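Local coordinates for methylglyoxal reductase (NADPH-dependent) (Candida albicans SC5314, PDB 6KWS), which probably reduces the aldehyde methylglyoxal with NADPH as hydride donor, as an oxidoreductase of the NAD(P)-dependent epimerase/dehydratase family, at residues Thr90-Lys94 with Glu95-Pro99; Asn106-Gln109 with Ala110-Asn113; Asn149-Trp153 with Gln154-Leu158; Tyr321-Glu324 with Gln325-Asp329. The protein carries 1 engineered substitution. All blocks are in the same frame, centred on the assembly; numbering follows the deposited sequence.

Contact 1. Residues Thr90-Lys94 with Glu95-Pro99; sequences TDVEK and ELLLP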
loop_
_atom_site.group_PDB
_atom_site.type_symbol
_atom_site.label_atom_id
_atom_site.label_comp_id
_atom_site.label_asym_id
_atom_site.label_seq_id
_atom_site.Cartn_x
_atom_site.Cartn_y
_atom_site.Cartn_z
ATOM N N THR A 90 1.913 -19.240 11.813
ATOM C CA THR A 90 1.898 -20.067 13.015
ATOM C C THR A 90 2.238 -19.224 14.242
ATOM O O THR A 90 1.340 -18.868 15.013
ATOM C CB THR A 90 2.876 -21.234 12.868
ATOM O OG1 THR A 90 2.574 -21.952 11.665
ATOM C CG2 THR A 90 2.798 -22.174 14.079
ATOM N N ASP A 91 3.527 -18.920 14.444
ATOM C CA ASP A 91 3.944 -17.957 15.458
ATOM C C ASP A 91 3.951 -16.575 14.832
ATOM O O ASP A 91 4.768 -16.284 13.955
ATOM C CB ASP A 91 5.330 -18.249 16.038
ATOM C CG ASP A 91 5.689 -17.295 17.207
ATOM O OD1 ASP A 91 6.687 -17.566 17.910
ATOM O OD2 ASP A 91 4.962 -16.290 17.454
ATOM N N VAL A 92 3.061 -15.718 15.317
ATOM C CA VAL A 92 3.034 -14.338 14.864
ATOM C C VAL A 92 4.322 -13.605 15.221
ATOM O O VAL A 92 4.738 -12.693 14.502
ATOM C CB VAL A 92 1.795 -13.652 15.461
ATOM C CG1 VAL A 92 1.712 -12.220 15.017
ATOM C CG2 VAL A 92 0.542 -14.421 15.055
ATOM N N GLU A 93 4.977 -13.979 16.324
ATOM C CA GLU A 93 6.151 -13.221 16.752
ATOM C C GLU A 93 7.321 -13.406 15.790
ATOM O O GLU A 93 7.936 -12.423 15.354
ATOM C CB GLU A 93 6.566 -13.601 18.174
ATOM C CG GLU A 93 7.632 -12.648 18.738
ATOM C CD GLU A 93 7.814 -12.736 20.255
ATOM O OE1 GLU A 93 7.375 -13.745 20.873
ATOM O OE2 GLU A 93 8.393 -11.778 20.828
ATOM N N LYS A 94 7.656 -14.657 15.455
ATOM C CA LYS A 94 8.812 -14.889 14.592
ATOM C C LYS A 94 8.476 -14.691 13.116
ATOM O O LYS A 94 9.353 -14.329 12.326
ATOM C CB LYS A 94 9.385 -16.302 14.809
ATOM C CG LYS A 94 9.856 -16.598 16.243
ATOM C CD LYS A 94 10.714 -15.451 16.841
ATOM C CE LYS A 94 11.955 -15.957 17.637
ATOM N NZ LYS A 94 12.148 -15.320 18.990
ATOM N N GLU A 95 7.236 -14.914 12.717
ATOM C CA GLU A 95 6.920 -14.860 11.296
ATOM C C GLU A 95 6.448 -13.489 10.823
ATOM O O GLU A 95 6.529 -13.208 9.622
ATOM C CB GLU A 95 5.869 -15.923 10.942
ATOM C CG GLU A 95 6.437 -17.358 10.893
ATOM C CD GLU A 95 5.364 -18.431 10.655
ATOM O OE1 GLU A 95 4.548 -18.685 11.574
ATOM O OE2 GLU A 95 5.339 -19.034 9.555
ATOM N N LEU A 96 5.988 -12.621 11.723
ATOM C CA LEU A 96 5.462 -11.324 11.318
ATOM C C LEU A 96 6.140 -10.142 11.997
ATOM O O LEU A 96 6.576 -9.208 11.305
ATOM C CB LEU A 96 3.954 -11.268 11.581
ATOM C CG LEU A 96 3.073 -11.875 10.495
ATOM C CD1 LEU A 96 1.605 -11.898 10.941
ATOM C CD2 LEU A 96 3.244 -11.104 9.205
ATOM N N LEU A 97 6.234 -10.136 13.333
ATOM C CA LEU A 97 6.619 -8.915 14.041
ATOM C C LEU A 97 8.114 -8.649 13.954
ATOM O O LEU A 97 8.533 -7.553 13.563
ATOM C CB LEU A 97 6.172 -8.982 15.495
ATOM C CG LEU A 97 4.671 -8.771 15.639
ATOM C CD1 LEU A 97 4.214 -9.151 17.032
ATOM C CD2 LEU A 97 4.335 -7.318 15.330
ATOM N N LEU A 98 8.937 -9.636 14.306
ATOM C CA LEU A 98 10.380 -9.451 14.170
ATOM C C LEU A 98 10.798 -9.180 12.735
ATOM O O LEU A 98 11.507 -8.183 12.507
ATOM C CB LEU A 98 11.111 -10.654 14.772
ATOM C CG LEU A 98 10.867 -10.749 16.281
ATOM C CD1 LEU A 98 11.402 -12.047 16.811
ATOM C CD2 LEU A 98 11.489 -9.565 17.014
ATOM N N PRO A 99 10.383 -9.964 11.725
ATOM C CA PRO A 99 10.764 -9.625 10.336
ATOM C C PRO A 99 10.381 -8.214 9.910
ATOM O O PRO A 99 11.147 -7.564 9.188
ATOM C CB PRO A 99 10.022 -10.674 9.501
ATOM C CG PRO A 99 9.785 -11.796 10.424
ATOM C CD PRO A 99 9.580 -11.198 11.779
#

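Contact 2. Residues Asn106-Gln109 with Ala110-Asn113; sequences NVLQ and AIYN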
loop_
_atom_site.group_PDB
_atom_site.type_symbol
_atom_site.label_atom_id
_atom_site.label_comp_id
_atom_site.label_asym_id
_atom_site.label_seq_id
_atom_site.Cartn_x
_atom_site.Cartn_y
_atom_site.Cartn_z
ATOM N N ASN A 106 17.227 -3.077 9.021
ATOM C CA ASN A 106 18.250 -3.473 8.055
ATOM C C ASN A 106 18.210 -2.602 6.798
ATOM O O ASN A 106 19.262 -2.192 6.287
ATOM C CB ASN A 106 18.085 -4.946 7.692
ATOM C CG ASN A 106 18.426 -5.888 8.848
ATOM O OD1 ASN A 106 19.219 -5.557 9.732
ATOM N ND2 ASN A 106 17.830 -7.081 8.831
ATOM N N VAL A 107 17.012 -2.296 6.291
ATOM C CA VAL A 107 16.895 -1.479 5.080
ATOM C C VAL A 107 17.469 -0.091 5.323
ATOM O O VAL A 107 18.300 0.403 4.550
ATOM C CB VAL A 107 15.425 -1.406 4.616
ATOM C CG1 VAL A 107 15.256 -0.466 3.441
ATOM C CG2 VAL A 107 14.898 -2.776 4.264
ATOM N N LEU A 108 17.028 0.566 6.401
ATOM C CA LEU A 108 17.513 1.908 6.703
ATOM C C LEU A 108 18.998 1.901 7.041
ATOM O O LEU A 108 19.723 2.852 6.713
ATOM C CB LEU A 108 16.711 2.502 7.849
ATOM C CG LEU A 108 15.267 2.818 7.507
ATOM C CD1 LEU A 108 14.566 3.156 8.794
ATOM C CD2 LEU A 108 15.167 3.969 6.497
ATOM N N GLN A 109 19.475 0.840 7.705
ATOM C CA GLN A 109 20.908 0.743 7.968
ATOM C C GLN A 109 21.713 0.728 6.667
ATOM O O GLN A 109 22.718 1.440 6.543
ATOM C CB GLN A 109 21.216 -0.487 8.820
ATOM C CG GLN A 109 22.666 -0.522 9.283
ATOM C CD GLN A 109 22.888 0.314 10.533
ATOM O OE1 GLN A 109 22.134 0.206 11.502
ATOM N NE2 GLN A 109 23.902 1.187 10.501
ATOM N N ALA A 110 21.276 -0.053 5.672
ATOM C CA ALA A 110 21.987 -0.040 4.395
ATOM C C ALA A 110 21.993 1.358 3.791
ATOM O O ALA A 110 23.025 1.830 3.302
ATOM C CB ALA A 110 21.377 -1.049 3.425
ATOM N N ILE A 111 20.856 2.049 3.834
ATOM C CA ILE A 111 20.848 3.402 3.302
ATOM C C ILE A 111 21.764 4.292 4.128
ATOM O O ILE A 111 22.421 5.194 3.593
ATOM C CB ILE A 111 19.406 3.935 3.241
ATOM C CG1 ILE A 111 18.560 2.996 2.371
ATOM C CG2 ILE A 111 19.368 5.377 2.711
ATOM C CD1 ILE A 111 17.065 3.191 2.520
ATOM N N TYR A 112 21.854 4.032 5.429
ATOM C CA TYR A 112 22.724 4.831 6.282
ATOM C C TYR A 112 24.192 4.658 5.893
ATOM O O TYR A 112 24.903 5.644 5.669
ATOM C CB TYR A 112 22.499 4.445 7.735
ATOM C CG TYR A 112 23.112 5.398 8.721
ATOM C CD1 TYR A 112 24.022 4.946 9.674
ATOM C CD2 TYR A 112 22.774 6.743 8.714
ATOM C CE1 TYR A 112 24.579 5.804 10.589
ATOM C CE2 TYR A 112 23.327 7.616 9.629
ATOM C CZ TYR A 112 24.231 7.137 10.564
ATOM O OH TYR A 112 24.792 7.990 11.483
ATOM N N ASN A 113 24.659 3.410 5.789
ATOM C CA ASN A 113 26.064 3.170 5.470
ATOM C C ASN A 113 26.385 3.573 4.032
ATOM O O ASN A 113 27.282 4.390 3.787
ATOM C CB ASN A 113 26.420 1.700 5.713
ATOM C CG ASN A 113 26.136 1.256 7.143
ATOM O OD1 ASN A 113 26.105 2.067 8.058
ATOM N ND2 ASN A 113 25.911 -0.041 7.332
#

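Contact 3. Residues Asn149-Trp153 with Gln154-Leu158; sequences NEISW and QDALL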
loop_
_atom_site.group_PDB
_atom_site.type_symbol
_atom_site.label_atom_id
_atom_site.label_comp_id
_atom_site.label_asym_id
_atom_site.label_seq_id
_atom_site.Cartn_x
_atom_site.Cartn_y
_atom_site.Cartn_z
ATOM N N ASN A 149 -1.622 3.546 16.178
ATOM C CA ASN A 149 -2.243 2.324 16.671
ATOM C C ASN A 149 -1.616 2.001 18.024
ATOM O O ASN A 149 -0.407 1.735 18.114
ATOM C CB ASN A 149 -2.090 1.171 15.666
ATOM C CG ASN A 149 -2.835 -0.107 16.089
ATOM O OD1 ASN A 149 -3.345 -0.218 17.210
ATOM N ND2 ASN A 149 -2.878 -1.089 15.189
ATOM N N GLU A 150 -2.410 2.045 19.092
ATOM C CA GLU A 150 -1.792 1.863 20.399
ATOM C C GLU A 150 -1.741 0.403 20.831
ATOM O O GLU A 150 -1.486 0.130 22.006
ATOM C CB GLU A 150 -2.494 2.748 21.457
ATOM C CG GLU A 150 -2.160 4.247 21.266
ATOM C CD GLU A 150 -0.692 4.608 21.584
ATOM O OE1 GLU A 150 -0.351 4.872 22.777
ATOM O OE2 GLU A 150 0.125 4.575 20.628
ATOM N N ILE A 151 -1.882 -0.540 19.895
ATOM C CA ILE A 151 -1.848 -1.949 20.265
ATOM C C ILE A 151 -0.485 -2.287 20.859
ATOM O O ILE A 151 0.554 -1.808 20.398
ATOM C CB ILE A 151 -2.189 -2.839 19.054
ATOM C CG1 ILE A 151 -2.188 -4.326 19.461
ATOM C CG2 ILE A 151 -1.219 -2.591 17.910
ATOM C CD1 ILE A 151 -2.752 -5.301 18.387
ATOM N N SER A 152 -0.486 -3.100 21.908
ATOM C CA SER A 152 0.765 -3.566 22.485
ATOM C C SER A 152 1.384 -4.718 21.684
ATOM O O SER A 152 0.716 -5.448 20.943
ATOM C CB SER A 152 0.546 -4.041 23.908
ATOM O OG SER A 152 -0.167 -5.253 23.891
ATOM N N TRP A 153 2.692 -4.883 21.867
ATOM C CA TRP A 153 3.376 -6.069 21.371
ATOM C C TRP A 153 2.686 -7.330 21.851
ATOM O O TRP A 153 2.524 -8.292 21.095
ATOM C CB TRP A 153 4.833 -6.052 21.842
ATOM C CG TRP A 153 5.720 -7.092 21.226
ATOM C CD1 TRP A 153 5.922 -8.367 21.673
ATOM C CD2 TRP A 153 6.563 -6.932 20.077
ATOM N NE1 TRP A 153 6.832 -9.015 20.868
ATOM C CE2 TRP A 153 7.241 -8.156 19.882
ATOM C CE3 TRP A 153 6.815 -5.874 19.198
ATOM C CZ2 TRP A 153 8.139 -8.352 18.833
ATOM C CZ3 TRP A 153 7.712 -6.074 18.156
ATOM C CH2 TRP A 153 8.359 -7.301 17.983
ATOM N N GLN A 154 2.280 -7.353 23.113
ATOM C CA GLN A 154 1.671 -8.563 23.639
ATOM C C GLN A 154 0.361 -8.843 22.934
ATOM O O GLN A 154 0.104 -9.975 22.510
ATOM C CB GLN A 154 1.480 -8.444 25.152
ATOM C CG GLN A 154 2.784 -8.520 25.959
ATOM C CD GLN A 154 3.734 -7.351 25.689
ATOM O OE1 GLN A 154 3.308 -6.240 25.354
ATOM N NE2 GLN A 154 5.027 -7.599 25.849
ATOM N N ASP A 155 -0.460 -7.812 22.750
ATOM C CA ASP A 155 -1.735 -7.999 22.076
ATOM C C ASP A 155 -1.573 -8.302 20.594
ATOM O O ASP A 155 -2.462 -8.914 19.995
ATOM C CB ASP A 155 -2.596 -6.766 22.298
ATOM C CG ASP A 155 -3.163 -6.709 23.716
ATOM O OD1 ASP A 155 -2.817 -7.605 24.534
ATOM O OD2 ASP A 155 -3.956 -5.778 24.016
ATOM N N ALA A 156 -0.452 -7.913 19.995
ATOM C CA ALA A 156 -0.231 -8.203 18.588
ATOM C C ALA A 156 -0.024 -9.694 18.313
ATOM O O ALA A 156 -0.223 -10.120 17.174
ATOM C CB ALA A 156 0.957 -7.389 18.083
ATOM N N LEU A 157 0.338 -10.498 19.325
ATOM C CA LEU A 157 0.484 -11.950 19.185
ATOM C C LEU A 157 -0.828 -12.729 19.282
ATOM O O LEU A 157 -0.825 -13.934 19.012
ATOM C CB LEU A 157 1.414 -12.502 20.260
ATOM C CG LEU A 157 2.649 -11.703 20.639
ATOM C CD1 LEU A 157 3.289 -12.386 21.796
ATOM C CD2 LEU A 157 3.626 -11.608 19.484
ATOM N N LEU A 158 -1.934 -12.092 19.681
ATOM C CA LEU A 158 -3.168 -12.826 19.969
ATOM C C LEU A 158 -3.688 -13.577 18.748
ATOM O O LEU A 158 -4.011 -14.766 18.838
ATOM C CB LEU A 158 -4.238 -11.876 20.516
ATOM C CG LEU A 158 -3.919 -11.389 21.942
ATOM C CD1 LEU A 158 -4.953 -10.384 22.468
ATOM C CD2 LEU A 158 -3.735 -12.579 22.902
#

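Contact 4. Residues Tyr321-Glu324 with Gln325-Asp329; sequences YNLE and QSVYD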
loop_
_atom_site.group_PDB
_atom_site.type_symbol
_atom_site.label_atom_id
_atom_site.label_comp_id
_atom_site.label_asym_id
_atom_site.label_seq_id
_atom_site.Cartn_x
_atom_site.Cartn_y
_atom_site.Cartn_z
ATOM N N TYR A 321 -9.645 9.326 -7.165
ATOM C CA TYR A 321 -10.776 8.534 -7.646
ATOM C C TYR A 321 -11.816 8.356 -6.536
ATOM O O TYR A 321 -11.497 8.403 -5.342
ATOM C CB TYR A 321 -10.307 7.161 -8.109
ATOM C CG TYR A 321 -9.474 7.156 -9.359
ATOM C CD1 TYR A 321 -10.078 7.107 -10.605
ATOM C CD2 TYR A 321 -8.082 7.166 -9.304
ATOM C CE1 TYR A 321 -9.324 7.081 -11.758
ATOM C CE2 TYR A 321 -7.312 7.147 -10.464
ATOM C CZ TYR A 321 -7.947 7.100 -11.686
ATOM O OH TYR A 321 -7.233 7.066 -12.870
ATOM N N ASN A 322 -13.073 8.135 -6.923
ATOM C CA ASN A 322 -14.098 7.830 -5.931
ATOM C C ASN A 322 -14.408 6.328 -5.941
ATOM O O ASN A 322 -13.862 5.563 -6.750
ATOM C CB ASN A 322 -15.354 8.674 -6.159
ATOM C CG ASN A 322 -16.051 8.380 -7.496
ATOM O OD1 ASN A 322 -16.143 7.232 -7.949
ATOM N ND2 ASN A 322 -16.572 9.432 -8.119
ATOM N N LEU A 323 -15.301 5.903 -5.032
ATOM C CA LEU A 323 -15.611 4.477 -4.906
ATOM C C LEU A 323 -16.062 3.883 -6.237
ATOM O O LEU A 323 -15.558 2.832 -6.657
ATOM C CB LEU A 323 -16.683 4.235 -3.847
ATOM C CG LEU A 323 -16.464 3.115 -2.821
ATOM C CD1 LEU A 323 -17.752 2.401 -2.518
ATOM C CD2 LEU A 323 -15.367 2.125 -3.184
ATOM N N GLU A 324 -17.017 4.538 -6.915
ATOM C CA GLU A 324 -17.575 3.947 -8.131
ATOM C C GLU A 324 -16.507 3.784 -9.209
ATOM O O GLU A 324 -16.421 2.726 -9.837
ATOM C CB GLU A 324 -18.757 4.782 -8.649
ATOM C CG GLU A 324 -19.339 4.346 -10.036
ATOM C CD GLU A 324 -18.572 4.915 -11.251
ATOM O OE1 GLU A 324 -18.290 4.139 -12.206
ATOM O OE2 GLU A 324 -18.240 6.133 -11.243
ATOM N N GLN A 325 -15.687 4.807 -9.447
ATOM C CA GLN A 325 -14.626 4.648 -10.434
ATOM C C GLN A 325 -13.699 3.512 -10.045
ATOM O O GLN A 325 -13.407 2.621 -10.850
ATOM C CB GLN A 325 -13.832 5.945 -10.588
ATOM C CG GLN A 325 -14.706 7.150 -10.675
ATOM C CD GLN A 325 -13.927 8.426 -10.817
ATOM O OE1 GLN A 325 -13.314 8.905 -9.856
ATOM N NE2 GLN A 325 -13.950 9.001 -12.016
ATOM N N SER A 326 -13.243 3.523 -8.794
ATOM C CA SER A 326 -12.269 2.546 -8.344
ATOM C C SER A 326 -12.836 1.138 -8.435
ATOM O O SER A 326 -12.185 0.223 -8.960
ATOM C CB SER A 326 -11.840 2.881 -6.915
ATOM O OG SER A 326 -10.673 2.161 -6.552
ATOM N N VAL A 327 -14.062 0.945 -7.940
ATOM C CA VAL A 327 -14.675 -0.380 -7.998
ATOM C C VAL A 327 -14.879 -0.810 -9.440
ATOM O O VAL A 327 -14.565 -1.951 -9.810
ATOM C CB VAL A 327 -15.997 -0.398 -7.215
ATOM C CG1 VAL A 327 -16.751 -1.687 -7.490
ATOM C CG2 VAL A 327 -15.713 -0.254 -5.753
ATOM N N TYR A 328 -15.389 0.103 -10.275
ATOM C CA TYR A 328 -15.665 -0.206 -11.677
ATOM C C TYR A 328 -14.397 -0.588 -12.411
ATOM O O TYR A 328 -14.339 -1.640 -13.064
ATOM C CB TYR A 328 -16.314 0.989 -12.373
ATOM C CG TYR A 328 -16.620 0.737 -13.827
ATOM C CD1 TYR A 328 -17.784 0.076 -14.200
ATOM C CD2 TYR A 328 -15.753 1.161 -14.833
ATOM C CE1 TYR A 328 -18.079 -0.150 -15.524
ATOM C CE2 TYR A 328 -16.041 0.936 -16.161
ATOM C CZ TYR A 328 -17.207 0.276 -16.503
ATOM O OH TYR A 328 -17.531 0.034 -17.823
ATOM N N ASP A 329 -13.368 0.264 -12.321
ATOM C CA ASP A 329 -12.114 -0.033 -12.994
ATOM C C ASP A 329 -11.565 -1.376 -12.556
ATOM O O ASP A 329 -10.930 -2.072 -13.351
ATOM C CB ASP A 329 -11.090 1.058 -12.719
ATOM C CG ASP A 329 -11.446 2.371 -13.358
ATOM O OD1 ASP A 329 -12.378 2.415 -14.190
ATOM O OD2 ASP A 329 -10.775 3.371 -13.031
#

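Contact 1. Residues Thr90-Lys94 with Glu95-Pro99
Glu-95 reaches back from the first turn of helix 92-114 to the loop before it, and its OE1 accepts a hydrogen bond from Thr-90 N at 2.7 Å, on the syn side of the carboxylate and 26° out of its plane. At the same helix start, Asp-91 OD2 takes a capping bond from Glu-93 N, the donor standing above the carboxylate plane. Glu-93 OE2 in turn accepts a hydrogen bond from Trp-153 NE1.

Among the backbone bonds, Glu-95 N binds Asp-91 O and Leu-96 N binds Val-92 O at 3.0 Å, both four residues apart. Val-92 O also accepts from Leu-97 N at 3.2 Å, and Leu-98 N reaches Glu-93 O at 3.1 Å, so the spacing widens to five and forms a pi-type turn. Pro-99 has no N-H to give; its CD lies 3.2 Å from Lys-94 O, and the helix kinks there.

The apolar contacts run along the helix. Val-92 CG1 meets Leu-96 CD1 at 4.1 Å, while the bent chain of Lys-94 lies alongside Leu-98, CD to CD1 3.5 Å. Leu-97 packs onto Trp-153 and Ala-156. These features define an N-capped helix start with a pi-type turn and a proline kink, within a Rossmann-type domain.

Contact 2. Residues Asn106-Gln109 with Ala110-Asn113
Gln-109 and Asn-113 sit one turn apart on helix 92-114, which packs against strand 75-80 in the parallel part of the mixed sheet of the Rossmann-type domain, and here the alpha-helical ladder is regular. Ala-110 N gives its hydrogen to Asn-106 O at 3.0 Å, Ile-111 N to Val-107 O at 3.1 Å, Tyr-112 N to Leu-108 O at 2.8 Å and Asn-113 N to Gln-109 O at 2.9 Å. Each of the four carbonyls of 106-109 thus receives an amide of the following turn.

The side-chain amides find different partners. Asn-106 ND2 donates a hydrogen bond to Gly-60 O, in the loop beside the NADPH-binding residues Asp-58 and Val-59. On the buried side the partners are apolar: Val-107 and Ile-111 lie side by side, CG1 to CD1 4.2 Å, and both touch Phe-78 of strand 75-80, while Leu-108 touches Phe-178 of helix 160-181.

Gln-109 starts with CG anti to its backbone N (chi1 -172°) and then bends at chi2, a course that carries its amide up the helix toward Asn-113 and Tyr-112. Its NE2 makes a weak hydrogen bond to Asn-113 OD1 at 3.4 Å, the two amide planes 42° apart, and the same nitrogen lies at the edge of the Tyr-112 ring, 3.9 Å from CD1.

Contact 3. Residues Asn149-Trp153 with Gln154-Leu158
The backbone passes from an extended course at Ile-151 and Ser-152 into one short helical turn, where Ala-156 N donates to Ser-152 O at 2.9 Å and weakly to Trp-153 O. Ser-152 is the N-cap. Its OG stands between the backbone N and the carbonyl carbon (chi1 72°), a position facing the turn, and accepts from Asp-155 N at 2.8 Å along a fairly straight N-H line of 164°. The CB of Asp-155 comes within 3.3 Å of the same hydroxyl oxygen, Ser-152 OG.

Before the cap, Asn-149 OD1 takes Ile-151 N in an Asx turn, the donor lying above the carbonyl plane. Ile-151 then stretches under the helical turn: its CG1 meets Asp-155 CB at 3.8 Å, the two side chains crossing at a slant, and its CD1 lies 4.3 Å from Ala-156 CB. At the other end, Leu-157 brings CG to 3.4 Å from Trp-153 O, and its CD2 approaches the indole obliquely, 4.3 Å from Trp-153 NE1. The indole also meets Phe-170 of helix 160-181 edge-to-face.

Lys-169 NZ binds both Asn-149 O and Ile-151 O, tying the loop to helix 160-181. Side-chain oxygens of Asn-149 and Ser-152 therefore serve backbone amides in an Asx turn and at the helix N-cap, and the cap probably helps to hold a turn that has few backbone bonds of its own.

Contact 4. Residues Tyr321-Glu324 with Gln325-Asp329
Asn-322 and Gln-325 bond each other reciprocally at the start of helix 323-337. Asn-322 OD1 accepts from Gln-325 N at 2.9 Å, almost linearly (175°), and Gln-325 OE1 accepts from Asn-322 N at 3.0 Å, in the carbonyl plane and on a lone pair. With CG close to both its own backbone N and C (chi1 64°), Asn-322 turns OD1 toward the first turn; the two amide planes are 40° apart.

The tight part lies on the inner face. Leu-323 CD2 lies 3.5 Å from Val-327 CG2, and both side chains pack on Ile-276 of helix 270-280. Ser-326 is buried beside them, its OG hydrogen-bonded to Asp-239.

A second group is held by charge. The Tyr-321 ring crosses Gln-325 at about a right angle, CD1 to OE1 3.8 Å, and its CE1 is 4.2 Å from Asp-329 OD2; Arg-241 makes a salt bridge with Asp-329 and a cation-pi contact with Tyr-321. The looser side is that of Glu-324 and Tyr-328, which run alongside each other with Glu-324 OE1 3.7 Å from Tyr-328 CB and oblique to the ring. The crossed bonds of Asn-322 and Gln-325 are a capping box, the classic N-terminal closure of an alpha-helix.

Overall arrangement
Along the chain the contacts follow in numerical order. Contacts 1 and 2 lie on helix 92-114, one at its N-terminal end and the other near its C-terminal end, their centres about 22 Å apart. Contact 3, on the loop and short helix that precede helix 160-181, has its centre about 12 Å from that of contact 1 and touches it, joining the start of helix 92-114 to the segment around 153-157. Contact 4 opens the last helix; its centre is about 35 Å from that of contact 1, on the opposite side of the chain's centre. It packs by strand 234-239, with the Ser-326 side chain about 8 Å from those of the NADPH-binding residues Phe-12 and Val-197.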